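Local coordinates for protein CRISPR pre-crRNA endoribonuclease Cas5d (Mannheimia succiniciproducens, PDB 3KG4) that cleaves CRISPR precursor RNA as a metal-independent endoribonuclease of the Cas5d family, in an adaptive immune system against mobile genetic elements, at residues Asn5-His10 and Gly40-Ile45; Trp12-Cys17 and Leu111-Tyr116; Asn52-Lys57 and Glu119-Met124; Val60-Arg65 and Leu176-Glu181. All blocks are in the same frame, centred on the assembly; numbering follows the deposited sequence.

Strand 7-13 opens the fold. In contact 1 it meets helix 35-45, which closes the first loop. Strand 51-60 follows the helix directly, and in contact 3 it pairs with the far end of strand 114-124. Contact 1 therefore closes before contact 3 opens, and their centres are about 8 Å apart. Contact 2 pairs residues 12-17 with 111-116. It crosses contacts 1, 3 and 4 along the chain. Contact 4 brings residues 60-65 to the late loop 176-181 and also crosses contact 3. Contacts 1 to 3 tie together the large antiparallel sheet, its helix and the smaller sheet; contact 4 joins two loops beside contact 2.

Contact 1 of 4, residues Asn5-His10 and Gly40-Ile45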
# COMPACT_ATOMS: atom_id res chain seq x y z
N ASN A 5 -14.47 -0.54 11.19
CA ASN A 5 -13.03 -0.28 11.17
C ASN A 5 -12.34 -1.00 9.98
O ASN A 5 -11.65 -1.99 10.16
CB ASN A 5 -12.40 -0.71 12.49
CG ASN A 5 -10.92 -0.35 12.60
OD1 ASN A 5 -10.38 0.45 11.80
ND2 ASN A 5 -10.25 -0.97 13.55
N ARG A 6 -12.58 -0.50 8.78
CA ARG A 6 -11.96 -1.05 7.60
C ARG A 6 -12.05 -0.04 6.48
O ARG A 6 -13.12 0.52 6.23
CB ARG A 6 -12.67 -2.33 7.15
CG ARG A 6 -11.98 -3.02 5.97
CD ARG A 6 -12.67 -4.30 5.55
NE ARG A 6 -13.79 -4.05 4.63
CZ ARG A 6 -14.57 -5.00 4.12
NH1 ARG A 6 -14.39 -6.28 4.43
NH2 ARG A 6 -15.55 -4.68 3.30
N ILE A 7 -10.94 0.19 5.79
CA ILE A 7 -10.97 0.99 4.58
C ILE A 7 -10.42 0.20 3.40
O ILE A 7 -9.61 -0.71 3.57
CB ILE A 7 -10.17 2.31 4.74
CG1 ILE A 7 -8.69 2.07 4.87
CG2 ILE A 7 -10.68 3.09 5.96
CD1 ILE A 7 -7.95 1.72 3.56
N ARG A 8 -10.89 0.58 2.21
CA ARG A 8 -10.35 0.14 0.94
C ARG A 8 -10.06 1.37 0.08
O ARG A 8 -10.93 2.24 -0.14
CB ARG A 8 -11.33 -0.77 0.21
CG ARG A 8 -11.50 -2.12 0.85
CD ARG A 8 -12.64 -2.86 0.22
NE ARG A 8 -12.64 -4.26 0.61
CZ ARG A 8 -13.58 -5.12 0.26
NH1 ARG A 8 -14.63 -4.74 -0.49
NH2 ARG A 8 -13.48 -6.39 0.64
N LEU A 9 -8.82 1.42 -0.40
CA LEU A 9 -8.34 2.52 -1.23
C LEU A 9 -7.80 1.94 -2.54
O LEU A 9 -6.90 1.08 -2.55
CB LEU A 9 -7.26 3.35 -0.49
CG LEU A 9 -6.80 4.65 -1.17
CD1 LEU A 9 -7.88 5.77 -1.07
CD2 LEU A 9 -5.44 5.12 -0.61
N HIS A 10 -8.36 2.40 -3.63
CA HIS A 10 -7.89 2.11 -4.97
C HIS A 10 -6.76 3.07 -5.29
O HIS A 10 -6.89 4.30 -5.11
CB HIS A 10 -9.06 2.28 -5.96
CG HIS A 10 -8.73 1.91 -7.38
ND1 HIS A 10 -9.38 2.46 -8.45
CD2 HIS A 10 -7.79 1.08 -7.89
CE1 HIS A 10 -8.89 1.95 -9.57
NE2 HIS A 10 -7.93 1.09 -9.26
N GLY A 40 2.29 4.21 4.19
CA GLY A 40 2.70 5.60 3.88
C GLY A 40 1.62 6.33 3.10
O GLY A 40 1.34 7.51 3.34
N ILE A 41 1.02 5.64 2.15
CA ILE A 41 0.04 6.22 1.28
C ILE A 41 -1.22 6.55 2.12
O ILE A 41 -1.76 7.65 1.98
CB ILE A 41 -0.29 5.31 0.09
CG1 ILE A 41 0.84 5.32 -0.95
CG2 ILE A 41 -1.67 5.69 -0.56
CD1 ILE A 41 0.63 4.33 -2.09
N LEU A 42 -1.64 5.62 2.99
CA LEU A 42 -2.79 5.86 3.85
C LEU A 42 -2.55 7.05 4.82
O LEU A 42 -3.42 7.88 4.97
CB LEU A 42 -3.16 4.63 4.65
CG LEU A 42 -3.55 3.35 3.86
CD1 LEU A 42 -3.97 2.24 4.85
CD2 LEU A 42 -4.64 3.60 2.87
N SER A 43 -1.37 7.09 5.44
CA SER A 43 -0.98 8.12 6.38
C SER A 43 -0.90 9.52 5.74
O SER A 43 -1.18 10.50 6.43
CB SER A 43 0.36 7.75 7.00
OG SER A 43 0.26 6.50 7.63
N ALA A 44 -0.56 9.59 4.45
CA ALA A 44 -0.52 10.84 3.68
C ALA A 44 -1.92 11.46 3.52
O ALA A 44 -2.06 12.70 3.48
CB ALA A 44 0.08 10.59 2.31
N ILE A 45 -2.93 10.60 3.42
CA ILE A 45 -4.33 11.02 3.42
C ILE A 45 -4.81 11.37 4.85
O ILE A 45 -5.35 12.44 5.08
CB ILE A 45 -5.24 9.97 2.74
CG1 ILE A 45 -4.84 9.80 1.27
CG2 ILE A 45 -6.71 10.38 2.87
CD1 ILE A 45 -5.44 8.57 0.54
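Strand 7-10 and helix 40-45 run nearly perpendicular, with N-to-C directions 100° apart and axes 10.8 Å apart at closest approach. I7 and L9 direct their side chains at the helix, while R8 between them points away. L9 makes most of the strand's share. Its CG is anti to the backbone N (chi1 -172°), and the two methyls beyond it meet the helix. L9 CD2 lies 3.6 Å from I45 CD1, and these two side chains meet tip to tip. L9 CD2 is 3.8 Å from I41 CG2, where the side chains cross obliquely. L9 CD2 also lies 3.9 Å from L42 CD2. One leucine methyl thus touches I41, L42 and I45, the first and last about a helical turn apart. This is the first strand and first helix of a ferredoxin-like fold, consistent with the place of Cas5 among the RAMP proteins. L42 CD2 also takes the tip of I7, with I7 CD1 3.9 Å away. All five side chains are buried and apolar. L42 also touches A120, W53 and I55 of the adjoining strands. F141 of helix 135-146 packs on L42 and I45.

Contact 2 of 4, residues Trp12-Cys17 and Leu111-Tyr116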
# COMPACT_ATOMS: atom_id res chain seq x y z
N TRP A 12 -3.41 3.88 -8.19
CA TRP A 12 -2.79 3.55 -9.44
C TRP A 12 -1.75 4.60 -9.85
O TRP A 12 -1.68 5.69 -9.28
CB TRP A 12 -3.84 3.39 -10.52
CG TRP A 12 -4.60 4.65 -10.77
CD1 TRP A 12 -4.33 5.57 -11.73
CD2 TRP A 12 -5.75 5.15 -10.04
NE1 TRP A 12 -5.24 6.62 -11.66
CE2 TRP A 12 -6.12 6.38 -10.63
CE3 TRP A 12 -6.48 4.69 -8.94
CZ2 TRP A 12 -7.20 7.16 -10.18
CZ3 TRP A 12 -7.58 5.46 -8.49
CH2 TRP A 12 -7.92 6.68 -9.12
N GLY A 13 -0.97 4.24 -10.85
CA GLY A 13 0.12 5.12 -11.33
C GLY A 13 0.76 4.53 -12.55
O GLY A 13 0.74 3.33 -12.75
N ASP A 14 1.34 5.39 -13.39
CA ASP A 14 2.02 4.91 -14.59
C ASP A 14 3.32 4.21 -14.23
O ASP A 14 3.75 3.35 -14.96
CB ASP A 14 2.32 6.07 -15.54
CG ASP A 14 1.06 6.65 -16.22
OD1 ASP A 14 -0.04 6.06 -16.09
OD2 ASP A 14 1.20 7.71 -16.88
N TYR A 15 3.95 4.65 -13.14
CA TYR A 15 5.20 4.08 -12.60
C TYR A 15 5.21 3.91 -11.08
O TYR A 15 4.51 4.65 -10.33
CB TYR A 15 6.38 4.97 -12.98
CG TYR A 15 6.57 5.13 -14.45
CD1 TYR A 15 7.13 4.11 -15.21
CD2 TYR A 15 6.16 6.30 -15.10
CE1 TYR A 15 7.32 4.25 -16.57
CE2 TYR A 15 6.34 6.46 -16.46
CZ TYR A 15 6.92 5.44 -17.19
OH TYR A 15 7.10 5.59 -18.53
N ALA A 16 5.99 2.94 -10.60
CA ALA A 16 6.18 2.73 -9.16
C ALA A 16 7.57 2.16 -8.91
O ALA A 16 8.09 1.42 -9.72
CB ALA A 16 5.13 1.76 -8.57
N CYS A 17 8.13 2.46 -7.77
CA CYS A 17 9.38 1.88 -7.39
C CYS A 17 9.42 1.65 -5.89
O CYS A 17 9.62 2.57 -5.09
CB CYS A 17 10.58 2.76 -7.83
SG CYS A 17 12.11 1.84 -7.59
N LEU A 111 8.44 -0.49 -11.76
CA LEU A 111 7.20 -1.04 -12.26
C LEU A 111 6.56 -0.06 -13.17
O LEU A 111 6.67 1.17 -12.97
CB LEU A 111 6.26 -1.37 -11.10
CG LEU A 111 6.68 -2.55 -10.22
CD1 LEU A 111 5.92 -2.51 -8.89
CD2 LEU A 111 6.47 -3.94 -10.93
N LYS A 112 5.87 -0.58 -14.16
CA LYS A 112 5.10 0.24 -15.07
C LYS A 112 3.61 -0.13 -14.99
O LYS A 112 3.27 -1.31 -14.97
CB LYS A 112 5.63 0.04 -16.49
CG LYS A 112 4.94 0.82 -17.53
CD LYS A 112 5.56 0.54 -18.91
CE LYS A 112 5.08 1.56 -19.92
NZ LYS A 112 5.81 2.85 -19.73
N ASP A 113 2.76 0.90 -14.97
CA ASP A 113 1.30 0.77 -15.09
C ASP A 113 0.69 -0.12 -14.01
O ASP A 113 0.23 -1.24 -14.27
CB ASP A 113 0.89 0.27 -16.48
CG ASP A 113 1.21 1.26 -17.58
OD1 ASP A 113 1.05 2.51 -17.39
OD2 ASP A 113 1.60 0.78 -18.67
N VAL A 114 0.73 0.37 -12.79
CA VAL A 114 0.32 -0.40 -11.65
C VAL A 114 -1.04 0.09 -11.17
O VAL A 114 -1.39 1.27 -11.35
CB VAL A 114 1.30 -0.25 -10.45
CG1 VAL A 114 2.68 -0.74 -10.80
CG2 VAL A 114 1.37 1.19 -9.95
N ALA A 115 -1.74 -0.80 -10.49
CA ALA A 115 -2.93 -0.46 -9.72
C ALA A 115 -3.18 -1.50 -8.66
O ALA A 115 -3.08 -2.72 -8.91
CB ALA A 115 -4.13 -0.34 -10.64
N TYR A 116 -3.54 -1.02 -7.48
CA TYR A 116 -3.82 -1.88 -6.36
C TYR A 116 -5.09 -1.46 -5.63
O TYR A 116 -5.53 -0.32 -5.76
CB TYR A 116 -2.67 -1.86 -5.35
CG TYR A 116 -1.29 -2.00 -5.97
CD1 TYR A 116 -0.76 -3.26 -6.27
CD2 TYR A 116 -0.51 -0.89 -6.27
CE1 TYR A 116 0.47 -3.38 -6.85
CE2 TYR A 116 0.75 -1.03 -6.86
CZ TYR A 116 1.23 -2.27 -7.12
OH TYR A 116 2.47 -2.44 -7.72
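Two antiparallel strands turn a corner together here, at D14 and D113, and pass from the large sheet into the smaller one. On the large-sheet side G13 and V114 form a hydrogen-bonded pair: V114 N donates to G13 O at 3.0 Å, and G13 N donates back to V114 O. At the corner D113 N donates to D14 O at 2.6 Å, nearly straight at the hydrogen (171°), with the donor 56° out of the carbonyl plane. Beyond it A16 and L111 exchange two more backbone bonds, the shorter from L111 N to A16 O at 2.8 Å. A16 CB touches V114 CG2 at 4.0 Å, on the face they share with L111. W12 CB meets A115 CB at 3.7 Å. W12 CG lies between backbone N and carbonyl carbon, and the indole turns away from the partner strand. Y15 and K112 lie side by side. K112 NZ comes within 3.3 Å of Y15 OH at a poor angle for a hydrogen bond; its salt bridge is to E67. D14 OD1 and D113 OD1 are 3.9 Å apart, with carboxylate planes 83° apart. Two like charges would repel here; the salt bridge of D113 OD2 with R65 NH2 may offset this. The W12 ring meets those of H10 and H164. Strand 7-13 sits between strands 164-167 and 114-124, and strands 66-70 and 27-28 also pair with strand 107-112.

Contact 3 of 4, residues Asn52-Lys57 and Glu119-Met124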
# COMPACT_ATOMS: atom_id res chain seq x y z
N ASN A 52 -2.47 3.99 14.23
CA ASN A 52 -1.57 3.39 13.24
C ASN A 52 -2.45 2.63 12.27
O ASN A 52 -3.43 1.98 12.68
CB ASN A 52 -0.53 2.44 13.89
CG ASN A 52 0.68 3.21 14.49
OD1 ASN A 52 1.18 2.85 15.57
ND2 ASN A 52 1.14 4.27 13.79
N TRP A 53 -2.14 2.78 10.99
CA TRP A 53 -2.80 2.02 9.94
C TRP A 53 -2.18 0.64 9.83
O TRP A 53 -0.94 0.51 9.73
CB TRP A 53 -2.68 2.72 8.61
CG TRP A 53 -3.45 3.94 8.51
CD1 TRP A 53 -2.96 5.20 8.37
CD2 TRP A 53 -4.87 4.05 8.51
NE1 TRP A 53 -4.01 6.10 8.26
CE2 TRP A 53 -5.19 5.42 8.38
CE3 TRP A 53 -5.92 3.12 8.62
CZ2 TRP A 53 -6.51 5.88 8.37
CZ3 TRP A 53 -7.22 3.58 8.63
CH2 TRP A 53 -7.51 4.94 8.48
N VAL A 54 -3.02 -0.38 9.85
CA VAL A 54 -2.52 -1.76 9.70
C VAL A 54 -2.99 -2.33 8.36
O VAL A 54 -4.20 -2.39 8.12
CB VAL A 54 -2.98 -2.61 10.90
CG1 VAL A 54 -2.60 -4.11 10.72
CG2 VAL A 54 -2.41 -2.03 12.19
N ILE A 55 -2.06 -2.77 7.50
CA ILE A 55 -2.43 -3.27 6.18
C ILE A 55 -2.88 -4.73 6.34
O ILE A 55 -2.17 -5.55 6.97
CB ILE A 55 -1.28 -3.18 5.17
CG1 ILE A 55 -0.69 -1.76 5.11
CG2 ILE A 55 -1.74 -3.52 3.74
CD1 ILE A 55 -1.72 -0.68 4.85
N ASP A 56 -4.04 -5.04 5.78
CA ASP A 56 -4.60 -6.40 5.84
C ASP A 56 -4.47 -7.15 4.52
O ASP A 56 -4.13 -8.35 4.49
CB ASP A 56 -6.06 -6.34 6.28
CG ASP A 56 -6.22 -5.73 7.64
OD1 ASP A 56 -5.57 -6.21 8.58
OD2 ASP A 56 -6.98 -4.72 7.75
N LYS A 57 -4.81 -6.50 3.44
CA LYS A 57 -4.74 -7.15 2.13
C LYS A 57 -4.22 -6.16 1.09
O LYS A 57 -4.51 -4.98 1.15
CB LYS A 57 -6.13 -7.67 1.71
CG LYS A 57 -6.72 -8.78 2.62
CD LYS A 57 -8.09 -9.18 2.13
CE LYS A 57 -8.68 -10.43 2.87
NZ LYS A 57 -10.06 -10.58 2.28
N GLU A 119 -6.37 -2.74 1.53
CA GLU A 119 -7.38 -2.97 2.53
C GLU A 119 -6.70 -2.92 3.88
O GLU A 119 -5.71 -3.61 4.08
CB GLU A 119 -8.03 -4.33 2.30
CG GLU A 119 -9.21 -4.58 3.17
CD GLU A 119 -9.97 -5.86 2.70
OE1 GLU A 119 -10.45 -5.91 1.55
OE2 GLU A 119 -10.08 -6.80 3.51
N ALA A 120 -7.23 -2.11 4.79
CA ALA A 120 -6.56 -1.75 6.03
C ALA A 120 -7.57 -1.44 7.13
O ALA A 120 -8.76 -1.14 6.85
CB ALA A 120 -5.62 -0.47 5.81
N HIS A 121 -7.09 -1.45 8.36
CA HIS A 121 -7.86 -0.94 9.48
C HIS A 121 -6.96 -0.10 10.39
O HIS A 121 -5.71 -0.08 10.24
CB HIS A 121 -8.51 -2.11 10.25
CG HIS A 121 -7.54 -3.00 10.95
ND1 HIS A 121 -6.90 -4.05 10.33
CD2 HIS A 121 -7.10 -3.00 12.22
CE1 HIS A 121 -6.10 -4.65 11.20
NE2 HIS A 121 -6.19 -4.01 12.35
N ALA A 122 -7.58 0.62 11.32
CA ALA A 122 -6.85 1.45 12.29
C ALA A 122 -6.74 0.75 13.65
O ALA A 122 -7.64 0.03 14.05
CB ALA A 122 -7.56 2.84 12.44
N VAL A 123 -5.60 0.93 14.33
CA VAL A 123 -5.42 0.50 15.71
C VAL A 123 -5.08 1.76 16.50
O VAL A 123 -4.47 2.68 15.95
CB VAL A 123 -4.30 -0.57 15.87
CG1 VAL A 123 -2.93 -0.02 15.45
CG2 VAL A 123 -4.23 -1.08 17.32
N MET A 124 -5.52 1.80 17.76
CA MET A 124 -5.21 2.92 18.65
C MET A 124 -3.83 2.69 19.24
O MET A 124 -3.48 1.56 19.54
CB MET A 124 -6.25 3.05 19.79
CG MET A 124 -7.69 3.09 19.33
SD MET A 124 -8.03 4.23 18.02
CE MET A 124 -7.54 5.78 18.79
O HOH W 1 -11.99 -8.26 2.57
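A classic beta bulge interrupts this antiparallel pair of the large sheet: D56 and K57 both face E119. E119 O accepts from D56 N at 2.8 Å and from K57 N at 3.1 Å. Before the bulge the pairing is regular, from N52 with V123 to V54 with H121. At the bulge D56 points toward strand 119-124 and reaches H121. H121 CG lies between its backbone N and carbonyl carbon (chi1 67°). H121 ND1 donates to the syn lone pair of D56 OD2 at 2.7 Å, nearly straight (172°). Carboxylate and ring are almost coplanar, 4° apart. V54 CB lies over one face of the H121 ring, in a CH-pi contact 4.0 Å from its centroid. The in-plane bond and V54 would hold the imidazole in its rotation. K57 and E119 run side by side; their salt bridge is long, 4.0 Å from K57 NZ to E119 OE2, and a water bridges the two, 2.6 Å from E119 OE2. The other carboxylate oxygen, E119 OE1, binds R8 and Y59. On the opposite face W53 CZ3 touches A122 CB at 3.9 Å. That face packs on helix 35-45, and F141 of helix 135-146 meets the W53 ring edge-to-face.

Contact 4 of 4, residues Val60-Arg65 and Leu176-Glu181; sequences VLKPIR and LSQLSE
L61 and Q178 join two irregular chain segments through one backbone hydrogen bond. Q178 N donates to L61 O at 2.6 Å, with an N-H...O angle of 165°. Around this bond lies the tight part of the contact. L179 CG is anti to its own carbonyl carbon (chi1 -77°), near V60 O; beyond it CD1 turns to V60 O and CD2 to K62 O. L179 CD1 is 3.2 Å from V60 O, and L179 CD2 is 3.4 Å from K62 O. A branched apolar end thus packs against two carbonyl oxygens. L179 CD2 also reaches the V60 side chain, 4.4 Å from V60 CG1, and lies close to P63 N. S177 OG comes within 3.0 Å of V60 O. V60 and L61 are buried, and L61 CD2 lies 4.1 Å from L176 O.

The outer side is looser, with Q178 exposed in the molecule though touching a crystal neighbour. K62 and Q178 lie side by side and point the same way. They meet through the lysine methylenes, with K62 CE 3.5 Å from Q178 OE1. P63 CG rests 3.7 Å from Q178 O.

E183 adds a further tie, accepting a hydrogen bond from I64 N. L61 and R65 bond through their backbones to A115 and K112. The contact is a loop-to-loop junction at the edge of the Cas5 fold: the connection from strand 51-60 to strand 66-70 meets the long connection from strand 164-167 to strand 186-195.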
# COMPACT_ATOMS: atom_id res chain seq x y z
N VAL A 60 -3.68 -6.94 -6.21
CA VAL A 60 -2.83 -6.57 -7.33
C VAL A 60 -3.62 -6.72 -8.60
O VAL A 60 -3.98 -7.85 -8.98
CB VAL A 60 -1.59 -7.47 -7.45
CG1 VAL A 60 -0.76 -7.04 -8.63
CG2 VAL A 60 -0.79 -7.40 -6.19
N LEU A 61 -3.84 -5.60 -9.29
CA LEU A 61 -4.83 -5.51 -10.38
C LEU A 61 -4.25 -5.62 -11.78
O LEU A 61 -4.96 -6.00 -12.71
CB LEU A 61 -5.60 -4.17 -10.27
CG LEU A 61 -6.29 -3.94 -8.93
CD1 LEU A 61 -7.03 -2.60 -8.95
CD2 LEU A 61 -7.24 -5.10 -8.66
N LYS A 62 -2.98 -5.28 -11.95
CA LYS A 62 -2.41 -5.19 -13.26
C LYS A 62 -1.16 -6.06 -13.39
O LYS A 62 -0.47 -6.29 -12.41
CB LYS A 62 -2.12 -3.73 -13.59
CG LYS A 62 -3.37 -2.93 -13.94
CD LYS A 62 -2.99 -1.53 -14.37
CE LYS A 62 -3.93 -0.98 -15.43
NZ LYS A 62 -3.69 0.49 -15.65
N PRO A 63 -0.89 -6.57 -14.59
CA PRO A 63 0.26 -7.43 -14.79
C PRO A 63 1.55 -6.75 -14.35
O PRO A 63 1.71 -5.56 -14.51
CB PRO A 63 0.26 -7.69 -16.31
CG PRO A 63 -1.08 -7.26 -16.78
CD PRO A 63 -1.52 -6.19 -15.87
N ILE A 64 2.41 -7.54 -13.71
CA ILE A 64 3.70 -7.12 -13.19
C ILE A 64 4.66 -6.89 -14.36
O ILE A 64 5.02 -7.84 -15.07
CB ILE A 64 4.22 -8.16 -12.16
CG1 ILE A 64 3.19 -8.32 -11.03
CG2 ILE A 64 5.59 -7.73 -11.57
CD1 ILE A 64 3.47 -9.42 -10.02
N ARG A 65 5.04 -5.63 -14.59
CA ARG A 65 5.94 -5.26 -15.70
C ARG A 65 6.94 -4.19 -15.30
O ARG A 65 6.59 -3.29 -14.55
CB ARG A 65 5.14 -4.78 -16.90
CG ARG A 65 4.58 -5.98 -17.66
CD ARG A 65 3.71 -5.59 -18.83
NE ARG A 65 2.90 -4.41 -18.56
CZ ARG A 65 3.13 -3.20 -19.07
NH1 ARG A 65 4.16 -2.98 -19.89
NH2 ARG A 65 2.32 -2.20 -18.74
N LEU A 176 -11.87 -5.04 -11.14
CA LEU A 176 -11.55 -6.41 -11.57
C LEU A 176 -10.04 -6.48 -11.77
O LEU A 176 -9.42 -5.47 -12.07
CB LEU A 176 -12.31 -6.78 -12.86
CG LEU A 176 -12.43 -5.72 -13.95
CD1 LEU A 176 -12.86 -6.35 -15.29
CD2 LEU A 176 -13.40 -4.57 -13.57
N SER A 177 -9.45 -7.64 -11.50
CA SER A 177 -8.04 -7.87 -11.77
C SER A 177 -7.92 -7.93 -13.29
O SER A 177 -8.84 -8.43 -13.96
CB SER A 177 -7.53 -9.19 -11.17
OG SER A 177 -6.51 -9.01 -10.16
N GLN A 178 -6.80 -7.45 -13.83
CA GLN A 178 -6.47 -7.73 -15.21
C GLN A 178 -5.28 -8.69 -15.23
O GLN A 178 -4.48 -8.66 -16.15
CB GLN A 178 -6.15 -6.42 -15.92
CG GLN A 178 -7.33 -5.46 -16.01
CD GLN A 178 -6.98 -4.21 -16.78
OE1 GLN A 178 -6.44 -3.25 -16.21
NE2 GLN A 178 -7.27 -4.20 -18.07
N LEU A 179 -5.17 -9.53 -14.21
CA LEU A 179 -4.03 -10.44 -14.09
C LEU A 179 -4.20 -11.68 -14.96
O LEU A 179 -5.32 -12.17 -15.06
CB LEU A 179 -3.88 -10.90 -12.64
CG LEU A 179 -3.25 -9.91 -11.67
CD1 LEU A 179 -3.02 -10.60 -10.32
CD2 LEU A 179 -1.99 -9.30 -12.22
N SER A 180 -3.11 -12.17 -15.56
CA SER A 180 -3.17 -13.46 -16.28
C SER A 180 -3.64 -14.55 -15.33
O SER A 180 -3.20 -14.59 -14.16
CB SER A 180 -1.83 -13.85 -16.94
OG SER A 180 -0.68 -13.47 -16.17
N GLU A 181 -4.58 -15.40 -15.79
CA GLU A 181 -4.94 -16.63 -15.08
C GLU A 181 -3.70 -17.21 -14.39
O GLU A 181 -3.75 -17.58 -13.22
CB GLU A 181 -5.56 -17.68 -16.03